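Local coordinates for inner membrane protein (Salmonella typhimurium LT2, PDB 2QJV) that probably acts as a sugar isomerase of the IolB type, a bicupin enzyme that holds nickel in the crystal and is linked to glucuronate isomerase activity, at residues 27-32 with 244-249; 42-47 with 87-92; 51-56 with 105-110; 83-88 with 121-126; 111-116 with 150-155. The protein carries 2 engineered substitutions. One frame throughout, in Å; residues are numbered along the deposited sequence.

Contact 1: 27-32 with 244-249; sequences EYVGFD and VMAGPL
Tyr28 lies flat against the chain just after strand 238-246: Gly247 CA sits over the middle of its ring, 3.7 Å from the centroid and 6° off the ring normal, a CH-pi contact. With CG anti to its own carbonyl carbon (chi1 -59°), the ring reaches Pro248, whose side chain it crosses at about a right angle; Tyr28 OH is 3.4 Å from Pro248 CB. Val29 faces the same strand with both methyls, CG2 against Ala246 CB at 3.8 Å and CG1 against Val244 CG1, also at 3.8 Å. No hydrogen bond joins the two segments. They run 170° apart in direction yet meet through side chains, as expected where two sheets of a cupin-type protein pack together: Gly30 bonds through its backbone to Ser109 in one sheet, Met245 to Leu154 in the other. Beyond Gly30, Phe31 CG is anti to its backbone N, and CD1 touches Val244 CG2 at 3.6 Å, approached obliquely to the ring.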
# COMPACT_ATOMS: atom_id res chain seq x y z
N GLU A 27 -19.81 -14.05 -1.67
CA GLU A 27 -20.68 -15.13 -2.15
C GLU A 27 -22.15 -14.88 -2.40
O GLU A 27 -22.77 -15.62 -3.17
CB GLU A 27 -20.56 -16.27 -1.13
CG GLU A 27 -19.19 -16.88 -1.12
CD GLU A 27 -18.94 -17.80 0.06
OE1 GLU A 27 -19.78 -18.69 0.28
OE2 GLU A 27 -17.90 -17.67 0.76
N TYR A 28 -22.73 -13.85 -1.80
CA TYR A 28 -24.18 -13.66 -1.85
C TYR A 28 -24.70 -12.34 -2.41
O TYR A 28 -25.49 -12.32 -3.35
CB TYR A 28 -24.79 -13.83 -0.42
CG TYR A 28 -24.51 -15.21 0.19
CD1 TYR A 28 -23.32 -15.46 0.87
CD2 TYR A 28 -25.42 -16.26 0.05
CE1 TYR A 28 -23.04 -16.72 1.40
CE2 TYR A 28 -25.16 -17.50 0.59
CZ TYR A 28 -23.98 -17.72 1.26
OH TYR A 28 -23.72 -18.96 1.76
N VAL A 29 -24.30 -11.24 -1.79
CA VAL A 29 -24.91 -9.93 -2.08
C VAL A 29 -24.49 -9.28 -3.43
O VAL A 29 -23.32 -9.19 -3.80
CB VAL A 29 -24.69 -8.92 -0.90
CG1 VAL A 29 -25.21 -7.49 -1.25
CG2 VAL A 29 -25.37 -9.41 0.37
N GLY A 30 -25.52 -8.85 -4.13
CA GLY A 30 -25.39 -8.01 -5.30
C GLY A 30 -26.16 -6.73 -5.03
O GLY A 30 -27.20 -6.73 -4.35
N PHE A 31 -25.62 -5.62 -5.51
CA PHE A 31 -26.28 -4.35 -5.37
C PHE A 31 -26.03 -3.48 -6.63
O PHE A 31 -24.91 -3.14 -6.96
CB PHE A 31 -25.81 -3.62 -4.09
CG PHE A 31 -26.48 -2.30 -3.89
CD1 PHE A 31 -27.81 -2.24 -3.50
CD2 PHE A 31 -25.80 -1.11 -4.13
CE1 PHE A 31 -28.43 -1.01 -3.34
CE2 PHE A 31 -26.43 0.10 -3.99
CZ PHE A 31 -27.75 0.13 -3.61
N ASP A 32 -27.12 -3.05 -7.26
CA ASP A 32 -27.08 -2.19 -8.41
C ASP A 32 -27.91 -0.94 -8.24
O ASP A 32 -28.96 -0.97 -7.61
CB ASP A 32 -27.61 -2.92 -9.64
CG ASP A 32 -26.64 -3.96 -10.18
OD1 ASP A 32 -25.76 -3.57 -10.97
OD2 ASP A 32 -26.74 -5.16 -9.81
N VAL A 244 -28.06 -3.66 2.08
CA VAL A 244 -28.45 -5.00 1.63
C VAL A 244 -27.56 -6.00 2.41
O VAL A 244 -26.32 -5.80 2.54
CB VAL A 244 -28.34 -5.23 0.09
CG1 VAL A 244 -28.82 -6.64 -0.33
CG2 VAL A 244 -29.10 -4.11 -0.69
N MSE A 245 -28.19 -7.04 2.95
CA MSE A 245 -27.50 -8.15 3.58
C MSE A 245 -28.02 -9.48 3.09
O MSE A 245 -29.18 -9.61 2.70
CB MSE A 245 -27.65 -8.13 5.11
CG MSE A 245 -26.88 -7.03 5.80
SE MSE A 245 -27.18 -7.18 7.74
CE MSE A 245 -28.97 -6.73 7.76
N ALA A 246 -27.12 -10.47 3.10
CA ALA A 246 -27.44 -11.87 2.81
C ALA A 246 -26.28 -12.77 3.21
O ALA A 246 -25.12 -12.32 3.30
CB ALA A 246 -27.86 -12.12 1.29
N GLY A 247 -26.61 -14.04 3.47
CA GLY A 247 -25.68 -15.11 3.84
C GLY A 247 -26.34 -16.46 3.79
O GLY A 247 -27.45 -16.57 3.29
N PRO A 248 -25.67 -17.51 4.34
CA PRO A 248 -26.29 -18.83 4.28
C PRO A 248 -27.53 -19.00 5.15
O PRO A 248 -28.36 -19.87 4.86
CB PRO A 248 -25.16 -19.77 4.76
CG PRO A 248 -24.30 -18.89 5.64
CD PRO A 248 -24.37 -17.52 5.03
N LEU A 249 -27.66 -18.18 6.19
CA LEU A 249 -28.79 -18.21 7.12
C LEU A 249 -29.41 -16.82 7.21
O LEU A 249 -28.77 -15.84 7.62
CB LEU A 249 -28.38 -18.75 8.50
CG LEU A 249 -29.47 -18.90 9.58
CD1 LEU A 249 -30.55 -19.91 9.19
CD2 LEU A 249 -28.83 -19.30 10.90

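Contact 2: 42-47 with 87-92; sequences ITLPSD and VYLPHH. With NI (nickel (II) ion), chain C.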
# COMPACT_ATOMS: atom_id res chain seq x y z
N ILE A 42 -35.49 -0.52 -18.13
CA ILE A 42 -34.51 -1.58 -18.04
C ILE A 42 -35.30 -2.90 -17.88
O ILE A 42 -36.45 -2.90 -17.43
CB ILE A 42 -33.47 -1.43 -16.90
CG1 ILE A 42 -34.11 -1.44 -15.51
CG2 ILE A 42 -32.58 -0.16 -17.14
CD1 ILE A 42 -33.10 -1.54 -14.38
N THR A 43 -34.68 -4.00 -18.29
CA THR A 43 -35.26 -5.34 -18.14
C THR A 43 -34.32 -6.16 -17.25
O THR A 43 -33.13 -6.25 -17.52
CB THR A 43 -35.50 -6.03 -19.50
OG1 THR A 43 -36.48 -5.29 -20.25
CG2 THR A 43 -35.97 -7.48 -19.31
N LEU A 44 -34.87 -6.73 -16.19
CA LEU A 44 -34.12 -7.58 -15.26
C LEU A 44 -34.34 -9.02 -15.69
O LEU A 44 -35.46 -9.42 -15.99
CB LEU A 44 -34.56 -7.32 -13.83
CG LEU A 44 -34.38 -5.85 -13.41
CD1 LEU A 44 -35.01 -5.64 -12.07
CD2 LEU A 44 -32.90 -5.44 -13.41
N PRO A 45 -33.26 -9.82 -15.72
CA PRO A 45 -33.42 -11.14 -16.28
C PRO A 45 -34.03 -12.19 -15.37
O PRO A 45 -34.04 -12.05 -14.14
CB PRO A 45 -31.96 -11.56 -16.57
CG PRO A 45 -31.16 -10.90 -15.47
CD PRO A 45 -31.88 -9.57 -15.25
N SER A 46 -34.52 -13.25 -16.01
CA SER A 46 -34.95 -14.46 -15.32
C SER A 46 -33.68 -15.30 -15.01
O SER A 46 -33.03 -15.82 -15.90
CB SER A 46 -35.92 -15.24 -16.16
OG SER A 46 -36.18 -16.50 -15.59
N ASP A 47 -33.30 -15.38 -13.73
CA ASP A 47 -32.09 -16.10 -13.33
C ASP A 47 -32.25 -16.70 -11.92
O ASP A 47 -33.37 -16.80 -11.41
CB ASP A 47 -30.86 -15.17 -13.49
CG ASP A 47 -30.84 -13.98 -12.54
OD1 ASP A 47 -31.58 -13.93 -11.53
OD2 ASP A 47 -30.02 -13.08 -12.80
N VAL A 87 -40.42 -3.47 -4.72
CA VAL A 87 -41.05 -4.66 -5.29
C VAL A 87 -40.13 -5.86 -5.09
O VAL A 87 -38.94 -5.81 -5.47
CB VAL A 87 -41.39 -4.53 -6.78
CG1 VAL A 87 -41.96 -5.90 -7.30
CG2 VAL A 87 -42.34 -3.36 -6.98
N TYR A 88 -40.66 -6.90 -4.42
CA TYR A 88 -39.97 -8.16 -4.26
C TYR A 88 -40.18 -9.04 -5.50
O TYR A 88 -41.32 -9.25 -5.92
CB TYR A 88 -40.40 -8.91 -2.97
CG TYR A 88 -39.81 -10.31 -2.95
CD1 TYR A 88 -38.48 -10.53 -2.55
CD2 TYR A 88 -40.53 -11.41 -3.43
CE1 TYR A 88 -37.94 -11.80 -2.59
CE2 TYR A 88 -39.98 -12.68 -3.48
CZ TYR A 88 -38.69 -12.86 -3.06
OH TYR A 88 -38.14 -14.12 -3.12
N LEU A 89 -39.08 -9.56 -6.06
CA LEU A 89 -39.12 -10.46 -7.20
C LEU A 89 -38.44 -11.78 -6.83
O LEU A 89 -37.28 -11.76 -6.45
CB LEU A 89 -38.41 -9.90 -8.44
CG LEU A 89 -38.78 -8.56 -9.02
CD1 LEU A 89 -37.83 -8.22 -10.19
CD2 LEU A 89 -40.29 -8.59 -9.42
N PRO A 90 -39.16 -12.90 -6.94
CA PRO A 90 -38.52 -14.20 -6.70
C PRO A 90 -37.59 -14.50 -7.87
O PRO A 90 -37.55 -13.74 -8.87
CB PRO A 90 -39.69 -15.17 -6.67
CG PRO A 90 -40.70 -14.55 -7.56
CD PRO A 90 -40.56 -13.07 -7.35
N HIS A 91 -36.81 -15.55 -7.76
CA HIS A 91 -35.92 -15.92 -8.86
C HIS A 91 -36.75 -16.48 -10.03
O HIS A 91 -37.94 -16.73 -9.90
CB HIS A 91 -34.84 -16.86 -8.36
CG HIS A 91 -35.32 -18.25 -8.20
ND1 HIS A 91 -36.21 -18.62 -7.22
CD2 HIS A 91 -35.12 -19.33 -8.97
CE1 HIS A 91 -36.49 -19.90 -7.36
NE2 HIS A 91 -35.84 -20.35 -8.41
N HIS A 92 -36.11 -16.62 -11.19
CA HIS A 92 -36.75 -17.04 -12.45
C HIS A 92 -37.87 -16.06 -12.84
O HIS A 92 -38.89 -16.48 -13.36
CB HIS A 92 -37.45 -18.43 -12.46
CG HIS A 92 -36.65 -19.60 -12.00
ND1 HIS A 92 -35.38 -19.90 -12.46
CD2 HIS A 92 -37.04 -20.64 -11.21
CE1 HIS A 92 -35.00 -21.04 -11.90
NE2 HIS A 92 -35.98 -21.50 -11.12
NI NI C . -35.77 -22.48 -9.39
O HOH W 1 -38.03 -23.07 -8.67
O HOH W 2 -33.75 -22.71 -9.74
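The imidazole of His92 has His91 CD2 above one face, 3.1 Å from the plane and over the ring centre, while water 1 lies in plane at its edge. The neighbouring ring of His91 has Asp47 O near its own plane, at the edge, with His91 CB 3.4 Å from that oxygen. Both NE2 atoms turn to one nickel ion, His92 NE2 at 2.0 Å and His91 NE2 at a longer 2.4 Å; two waters are also bound. The same carbonyl that borders His91 accepts the backbone bond from His92 N to Asp47 O, 2.8 Å long, in the carbonyl plane and with an N-H...O angle of 156°. Ser46 adds a close approach, its OG anti to the backbone N (chi1 171°) and 3.2 Å from His92 CA. Away from the metal, Leu44 CD1 meets Leu89 CD1 at 4.3 Å, a loose apolar touch. The carboxylate of Asp47 is engaged elsewhere, in a salt bridge with Arg51. Two consecutive histidines after strand 86-89 thus form a partly water-coordinated nickel site, distinct from the site of His171, His173, Glu186 and His229, whose three histidines and one glutamate are the metal-ligand set characteristic of cupins.

Contact 3: 51-56 with 105-110; sequences RCLVLV and LAVCSA
Cys52 and Cys108 exchange two backbone hydrogen bonds, Cys52 N to Cys108 O and Cys108 N to Cys52 O, both 2.9 Å. Two residues on, Val54 and Ala106 repeat the pattern at 2.8 Å in each direction, the Ala106 N bond being close to straight at 171°. Leu53 with Val107 lies between them, while Arg51 with Ser109 and Leu55 with Leu105 flank them; all three are non-hydrogen-bonded pairs. CA-H...O contacts add to the ladder, as between Arg51 CA and Cys108 O at 3.1 Å.

The side chains follow this register. On the face of Cys52, Val54, Ala106 and Cys108, Val54 CG2 rests 4.0 Å from Cys108 SG. Val56 CG2, where the chain turns a corner, touches Ala106 CB at 3.8 Å. On the other face Leu53 and Val107 lie side by side pointing the same way. Arg51, extended from CG to NE, crosses Val107 at a slant, its CD 3.7 Å from Val107 CG1, which stands near the guanidinium plane at the edge; the far end forms a salt bridge with Asp47.

Farther out, Leu242 and Val244 of strand 238-246 cover the cysteine and alanine face, whereas Leu44 and Ile42 pack on the leucine face. With strand axes 4.6 Å apart and directed 165° from each other, this is a central antiparallel pair of a cupin beta-barrel sheet.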
# COMPACT_ATOMS: atom_id res chain seq x y z
N ARG A 51 -34.65 -10.67 -6.08
CA ARG A 51 -34.42 -9.25 -6.07
C ARG A 51 -35.46 -8.44 -5.27
O ARG A 51 -36.62 -8.84 -5.09
CB ARG A 51 -34.40 -8.70 -7.51
CG ARG A 51 -33.21 -9.11 -8.38
CD ARG A 51 -33.38 -8.78 -9.87
NE ARG A 51 -32.16 -9.12 -10.61
CZ ARG A 51 -31.86 -10.32 -11.11
NH1 ARG A 51 -32.66 -11.35 -10.94
NH2 ARG A 51 -30.70 -10.51 -11.74
N CYS A 52 -34.99 -7.29 -4.78
CA CYS A 52 -35.80 -6.30 -4.13
C CYS A 52 -35.45 -4.97 -4.83
O CYS A 52 -34.33 -4.48 -4.77
CB CYS A 52 -35.58 -6.23 -2.60
SG CYS A 52 -36.68 -5.06 -1.76
N LEU A 53 -36.42 -4.48 -5.58
CA LEU A 53 -36.33 -3.24 -6.34
C LEU A 53 -36.75 -2.16 -5.40
O LEU A 53 -37.92 -2.13 -4.99
CB LEU A 53 -37.29 -3.27 -7.52
CG LEU A 53 -36.91 -4.00 -8.82
CD1 LEU A 53 -36.13 -5.26 -8.55
CD2 LEU A 53 -38.17 -4.24 -9.66
N VAL A 54 -35.84 -1.29 -5.04
CA VAL A 54 -36.12 -0.18 -4.12
C VAL A 54 -36.14 1.12 -4.93
O VAL A 54 -35.17 1.45 -5.64
CB VAL A 54 -35.14 -0.11 -2.95
CG1 VAL A 54 -35.50 1.12 -2.04
CG2 VAL A 54 -35.10 -1.44 -2.15
N LEU A 55 -37.28 1.83 -4.86
CA LEU A 55 -37.42 3.16 -5.49
C LEU A 55 -36.87 4.19 -4.50
O LEU A 55 -37.54 4.59 -3.53
CB LEU A 55 -38.86 3.46 -5.93
CG LEU A 55 -39.45 2.72 -7.16
CD1 LEU A 55 -39.47 1.20 -7.02
CD2 LEU A 55 -40.88 3.22 -7.49
N VAL A 56 -35.60 4.52 -4.69
CA VAL A 56 -34.88 5.44 -3.80
C VAL A 56 -35.46 6.88 -3.95
O VAL A 56 -35.62 7.62 -2.98
CB VAL A 56 -33.32 5.42 -4.01
CG1 VAL A 56 -32.66 6.44 -3.02
CG2 VAL A 56 -32.68 3.98 -3.93
N LEU A 105 -33.15 4.02 -9.00
CA LEU A 105 -33.58 2.66 -8.68
C LEU A 105 -32.46 1.80 -8.14
O LEU A 105 -31.42 1.66 -8.79
CB LEU A 105 -34.16 1.96 -9.93
CG LEU A 105 -34.65 0.50 -9.81
CD1 LEU A 105 -35.98 0.40 -9.06
CD2 LEU A 105 -34.72 -0.10 -11.23
N ALA A 106 -32.71 1.18 -6.98
CA ALA A 106 -31.77 0.22 -6.37
C ALA A 106 -32.30 -1.19 -6.65
O ALA A 106 -33.50 -1.46 -6.49
CB ALA A 106 -31.56 0.47 -4.86
N VAL A 107 -31.42 -2.05 -7.17
CA VAL A 107 -31.73 -3.48 -7.41
C VAL A 107 -30.84 -4.28 -6.43
O VAL A 107 -29.61 -4.38 -6.58
CB VAL A 107 -31.57 -3.91 -8.87
CG1 VAL A 107 -32.03 -5.38 -9.07
CG2 VAL A 107 -32.36 -2.96 -9.83
N CYS A 108 -31.48 -4.81 -5.39
CA CYS A 108 -30.81 -5.60 -4.35
C CYS A 108 -30.95 -7.06 -4.72
O CYS A 108 -32.07 -7.50 -4.99
CB CYS A 108 -31.44 -5.34 -2.97
SG CYS A 108 -31.71 -3.60 -2.56
N SER A 109 -29.85 -7.81 -4.78
CA SER A 109 -29.94 -9.20 -5.19
C SER A 109 -29.18 -10.18 -4.30
O SER A 109 -28.20 -9.82 -3.67
CB SER A 109 -29.47 -9.36 -6.66
OG SER A 109 -28.12 -9.00 -6.83
N ALA A 110 -29.66 -11.42 -4.29
CA ALA A 110 -29.06 -12.52 -3.52
C ALA A 110 -29.55 -13.83 -4.10
O ALA A 110 -30.48 -13.84 -4.93
CB ALA A 110 -29.36 -12.41 -2.00

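Contact 4: 83-88 with 121-126; sequences PAYSVY and ISPQEV
Pro123 lies on the ring of Tyr85, its CD over the ring centre at 3.4 Å from the centroid and 10° off the normal, a close CH-pi contact. Tyr85 CG is anti to the carbonyl carbon (chi1 -76°), and chi2 of 73° turns the ring so that one face meets the proline; Pro123 CG reaches toward the rim, 3.5 Å from Tyr85 CE1. At its far end Tyr85 OH shares water 4 with Gln124 OE1. Pro83 CB also meets Pro123 CB and packs against Val126, 3.9 Å from Val126 CB.

Ser86 and Ile121 form an antiparallel hydrogen-bonded pair. Ile121 N donates to Ser86 O at 2.8 Å from above the carbonyl plane, and Ser86 N returns a 3.1 Å bond to Ile121 O. Ile121 CG1 lies beside its backbone N, and CD1 reaches Tyr88 CB. Ser86 OG, also beside its backbone N, donates to water 3 at 2.7 Å; that water donates to Ala84 O and Ile121 O, so one water ties both segments together through two carbonyls and a hydroxyl.

Across the 3-10 segment 123-125, Glu125 OE1 accepts from Ser122 N at 3.0 Å, beside the backbone bond Glu125 N to Ser122 O. The Ser86-Ile121 pair joins strand 86-89 to strand 119-121, outermost in this cupin sheet within the chain, with Leu53 and Leu55 of strand 49-55 bonding to the other side of 83-88, while His141 of strand 138-142 packs on Pro83 and Val126.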
# COMPACT_ATOMS: atom_id res chain seq x y z
N PRO A 83 -41.15 6.28 3.96
CA PRO A 83 -40.68 5.01 3.41
C PRO A 83 -40.74 4.88 1.87
O PRO A 83 -41.62 5.44 1.22
CB PRO A 83 -41.59 3.97 4.09
CG PRO A 83 -42.07 4.63 5.33
CD PRO A 83 -42.22 6.07 4.96
N ALA A 84 -39.75 4.18 1.33
CA ALA A 84 -39.71 3.85 -0.09
C ALA A 84 -40.80 2.83 -0.44
O ALA A 84 -41.32 2.11 0.44
CB ALA A 84 -38.36 3.28 -0.45
N TYR A 85 -41.18 2.85 -1.72
CA TYR A 85 -41.88 1.75 -2.34
C TYR A 85 -40.80 0.79 -2.87
O TYR A 85 -39.76 1.23 -3.40
CB TYR A 85 -42.77 2.18 -3.51
CG TYR A 85 -44.05 2.83 -3.11
CD1 TYR A 85 -44.08 4.13 -2.59
CD2 TYR A 85 -45.27 2.18 -3.30
CE1 TYR A 85 -45.29 4.74 -2.24
CE2 TYR A 85 -46.47 2.78 -2.98
CZ TYR A 85 -46.48 4.06 -2.45
OH TYR A 85 -47.69 4.61 -2.09
N SER A 86 -41.08 -0.50 -2.76
CA SER A 86 -40.21 -1.55 -3.25
C SER A 86 -41.05 -2.68 -3.85
O SER A 86 -42.24 -2.82 -3.56
CB SER A 86 -39.32 -2.13 -2.13
OG SER A 86 -38.66 -1.08 -1.45
N VAL A 87 -40.42 -3.47 -4.72
CA VAL A 87 -41.05 -4.66 -5.29
C VAL A 87 -40.13 -5.86 -5.09
O VAL A 87 -38.94 -5.81 -5.47
CB VAL A 87 -41.39 -4.53 -6.78
CG1 VAL A 87 -41.96 -5.90 -7.30
CG2 VAL A 87 -42.34 -3.36 -6.98
N TYR A 88 -40.66 -6.90 -4.42
CA TYR A 88 -39.97 -8.16 -4.26
C TYR A 88 -40.18 -9.04 -5.50
O TYR A 88 -41.32 -9.25 -5.92
CB TYR A 88 -40.40 -8.91 -2.97
CG TYR A 88 -39.81 -10.31 -2.95
CD1 TYR A 88 -38.48 -10.53 -2.55
CD2 TYR A 88 -40.53 -11.41 -3.43
CE1 TYR A 88 -37.94 -11.80 -2.59
CE2 TYR A 88 -39.98 -12.68 -3.48
CZ TYR A 88 -38.69 -12.86 -3.06
OH TYR A 88 -38.14 -14.12 -3.12
N ILE A 121 -44.02 -4.05 -1.75
CA ILE A 121 -43.74 -3.67 -0.35
C ILE A 121 -43.97 -2.16 -0.34
O ILE A 121 -43.08 -1.36 -0.62
CB ILE A 121 -42.33 -4.03 0.16
CG1 ILE A 121 -41.99 -5.52 -0.08
CG2 ILE A 121 -42.23 -3.63 1.68
CD1 ILE A 121 -40.50 -5.85 0.11
N SER A 122 -45.19 -1.77 -0.02
CA SER A 122 -45.56 -0.37 0.03
C SER A 122 -45.14 0.24 1.38
O SER A 122 -44.76 -0.49 2.29
CB SER A 122 -47.06 -0.21 -0.19
OG SER A 122 -47.81 -0.53 0.95
N PRO A 123 -45.17 1.58 1.51
CA PRO A 123 -44.85 2.21 2.79
C PRO A 123 -45.57 1.61 4.00
O PRO A 123 -44.99 1.53 5.08
CB PRO A 123 -45.27 3.68 2.56
CG PRO A 123 -44.98 3.88 1.14
CD PRO A 123 -45.41 2.59 0.46
N GLN A 124 -46.82 1.17 3.80
CA GLN A 124 -47.64 0.53 4.82
C GLN A 124 -47.08 -0.84 5.30
O GLN A 124 -47.43 -1.29 6.37
CB GLN A 124 -49.11 0.38 4.32
CG GLN A 124 -49.86 1.71 4.17
CD GLN A 124 -49.29 2.67 3.11
OE1 GLN A 124 -49.01 2.29 1.95
NE2 GLN A 124 -49.13 3.94 3.51
N GLU A 125 -46.23 -1.48 4.50
CA GLU A 125 -45.59 -2.74 4.90
C GLU A 125 -44.16 -2.56 5.41
O GLU A 125 -43.51 -3.54 5.72
CB GLU A 125 -45.57 -3.76 3.75
CG GLU A 125 -46.93 -4.44 3.46
CD GLU A 125 -47.79 -3.62 2.57
OE1 GLU A 125 -47.34 -3.31 1.45
OE2 GLU A 125 -48.94 -3.33 2.98
N VAL A 126 -43.67 -1.31 5.49
CA VAL A 126 -42.32 -1.00 5.96
C VAL A 126 -42.38 -0.68 7.45
O VAL A 126 -43.12 0.21 7.85
CB VAL A 126 -41.72 0.22 5.21
CG1 VAL A 126 -40.35 0.64 5.80
CG2 VAL A 126 -41.66 -0.03 3.70
O HOH W 3 -40.49 -0.53 0.47
O HOH W 4 -49.38 3.26 -0.42

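Contact 5: 111-116 with 150-155; sequences PGFGEL and ADSLLV
Asp151 OD2 is gripped by two consecutive amides, Phe113 N at 2.8 Å and Gly114 N at 2.9 Å, in a bicupin fold where the 111-116 loop leaves one sheet and residues 150-153 lead into strand 154-160 of another. Both amides come from above the carboxylate plane, on the same face, and both bonds are nearly straight. Two donors on one oxygen would be expected to stabilise its negative charge. The other oxygen, OD1, accepts from water 5, which also accepts a hydrogen bond from Leu116 N, so the carboxylate reaches the amides of Phe113 and Gly114 directly and that of Leu116 through water.

The same aspartate packs on an aromatic ring. Asp151 CB lies over a face of Phe113, offset toward the rim and 3.8 Å from the centroid, and the ring and carboxylate planes are stacked only 23° apart. Phe113 CG sits between its backbone N and carbonyl carbon (chi1 47°), which starts the ring on its course past Asp151. Next along, Ser152 OG donates to Pro111 O at 2.7 Å. Backbone amides of Asp151, Ser152 and Leu153 are in turn held by the carboxylate of Glu50. At the end of 111-116, Leu116 CD1 rests 3.6 Å from Ala150 CA.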
# COMPACT_ATOMS: atom_id res chain seq x y z
N PRO A 111 -28.92 -14.95 -3.71
CA PRO A 111 -29.40 -16.23 -4.24
C PRO A 111 -30.89 -16.51 -3.94
O PRO A 111 -31.40 -16.22 -2.84
CB PRO A 111 -28.47 -17.27 -3.59
CG PRO A 111 -27.22 -16.49 -3.30
CD PRO A 111 -27.72 -15.14 -2.87
N GLY A 112 -31.57 -17.01 -4.98
CA GLY A 112 -32.95 -17.37 -4.90
C GLY A 112 -33.18 -18.84 -5.19
O GLY A 112 -32.59 -19.41 -6.10
N PHE A 113 -34.06 -19.44 -4.42
CA PHE A 113 -34.40 -20.85 -4.52
C PHE A 113 -35.86 -21.18 -4.21
O PHE A 113 -36.30 -22.26 -4.54
CB PHE A 113 -33.49 -21.68 -3.59
CG PHE A 113 -33.36 -21.12 -2.19
CD1 PHE A 113 -34.31 -21.40 -1.23
CD2 PHE A 113 -32.28 -20.32 -1.85
CE1 PHE A 113 -34.21 -20.88 0.05
CE2 PHE A 113 -32.15 -19.80 -0.56
CZ PHE A 113 -33.12 -20.10 0.39
N GLY A 114 -36.61 -20.24 -3.65
CA GLY A 114 -37.95 -20.51 -3.18
C GLY A 114 -39.04 -20.27 -4.18
O GLY A 114 -38.79 -20.06 -5.36
N GLU A 115 -40.26 -20.20 -3.69
CA GLU A 115 -41.42 -20.02 -4.56
C GLU A 115 -42.40 -18.94 -4.08
O GLU A 115 -43.62 -19.03 -4.28
CB GLU A 115 -42.09 -21.38 -4.73
CG GLU A 115 -42.48 -22.07 -3.42
CD GLU A 115 -42.94 -23.49 -3.66
OE1 GLU A 115 -42.18 -24.25 -4.31
OE2 GLU A 115 -44.04 -23.84 -3.17
N LEU A 116 -41.84 -17.91 -3.46
CA LEU A 116 -42.63 -16.75 -3.04
C LEU A 116 -43.15 -16.01 -4.27
O LEU A 116 -42.51 -16.05 -5.34
CB LEU A 116 -41.80 -15.82 -2.18
CG LEU A 116 -41.35 -16.38 -0.83
CD1 LEU A 116 -40.31 -15.45 -0.21
CD2 LEU A 116 -42.56 -16.62 0.10
N ALA A 150 -38.57 -13.68 2.36
CA ALA A 150 -37.61 -13.68 1.27
C ALA A 150 -36.71 -14.91 1.48
O ALA A 150 -36.63 -15.46 2.58
CB ALA A 150 -36.79 -12.36 1.18
N ASP A 151 -36.04 -15.37 0.43
CA ASP A 151 -35.15 -16.51 0.55
C ASP A 151 -33.83 -16.15 1.27
O ASP A 151 -33.31 -16.91 2.08
CB ASP A 151 -34.76 -17.09 -0.83
CG ASP A 151 -35.95 -17.46 -1.71
OD1 ASP A 151 -37.10 -17.56 -1.24
OD2 ASP A 151 -35.66 -17.62 -2.93
N SER A 152 -33.33 -14.98 0.95
CA SER A 152 -31.98 -14.53 1.33
C SER A 152 -31.87 -13.06 1.76
O SER A 152 -31.20 -12.74 2.76
CB SER A 152 -31.06 -14.77 0.11
OG SER A 152 -30.94 -16.16 -0.18
N LEU A 153 -32.53 -12.18 1.00
CA LEU A 153 -32.42 -10.71 1.15
C LEU A 153 -32.92 -10.11 2.47
O LEU A 153 -34.00 -10.44 2.96
CB LEU A 153 -33.12 -9.98 -0.02
CG LEU A 153 -32.46 -10.01 -1.41
CD1 LEU A 153 -33.49 -9.61 -2.54
CD2 LEU A 153 -31.17 -9.16 -1.46
N LEU A 154 -32.10 -9.20 3.00
CA LEU A 154 -32.43 -8.38 4.15
C LEU A 154 -32.11 -6.97 3.67
O LEU A 154 -31.01 -6.73 3.20
CB LEU A 154 -31.62 -8.78 5.36
CG LEU A 154 -31.81 -10.21 5.91
CD1 LEU A 154 -30.68 -10.60 6.90
CD2 LEU A 154 -33.18 -10.33 6.54
N VAL A 155 -33.08 -6.06 3.76
CA VAL A 155 -32.96 -4.69 3.24
C VAL A 155 -33.48 -3.69 4.28
O VAL A 155 -34.55 -3.87 4.87
CB VAL A 155 -33.68 -4.49 1.87
CG1 VAL A 155 -33.48 -3.07 1.31
CG2 VAL A 155 -33.25 -5.56 0.83
O HOH W 5 -38.89 -17.07 -3.30

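Contacts 1, 3 and 4 are buried, contacts 2 and 5 only partly so. Contact 3 is the ladder inside the six-stranded sheet, and its strand 104-111 also bonds to strand 30-35 of contact 1, where that sheet packs on the neighbouring one without hydrogen bonds across. Contact 4 extends the same sheet at its edge with one bonded pair, prolines and water; contact 2 shares Val87 and Tyr88 with it but ends in a nickel site. Contact 5 joins sheets as contact 1 does, adding carboxylate and hydroxyl bonds to ring packing, where contact 1 relies on a tyrosine ring and methyls, and meets contact 2 where Gly114 O comes 3.1 Å from His91 CE1.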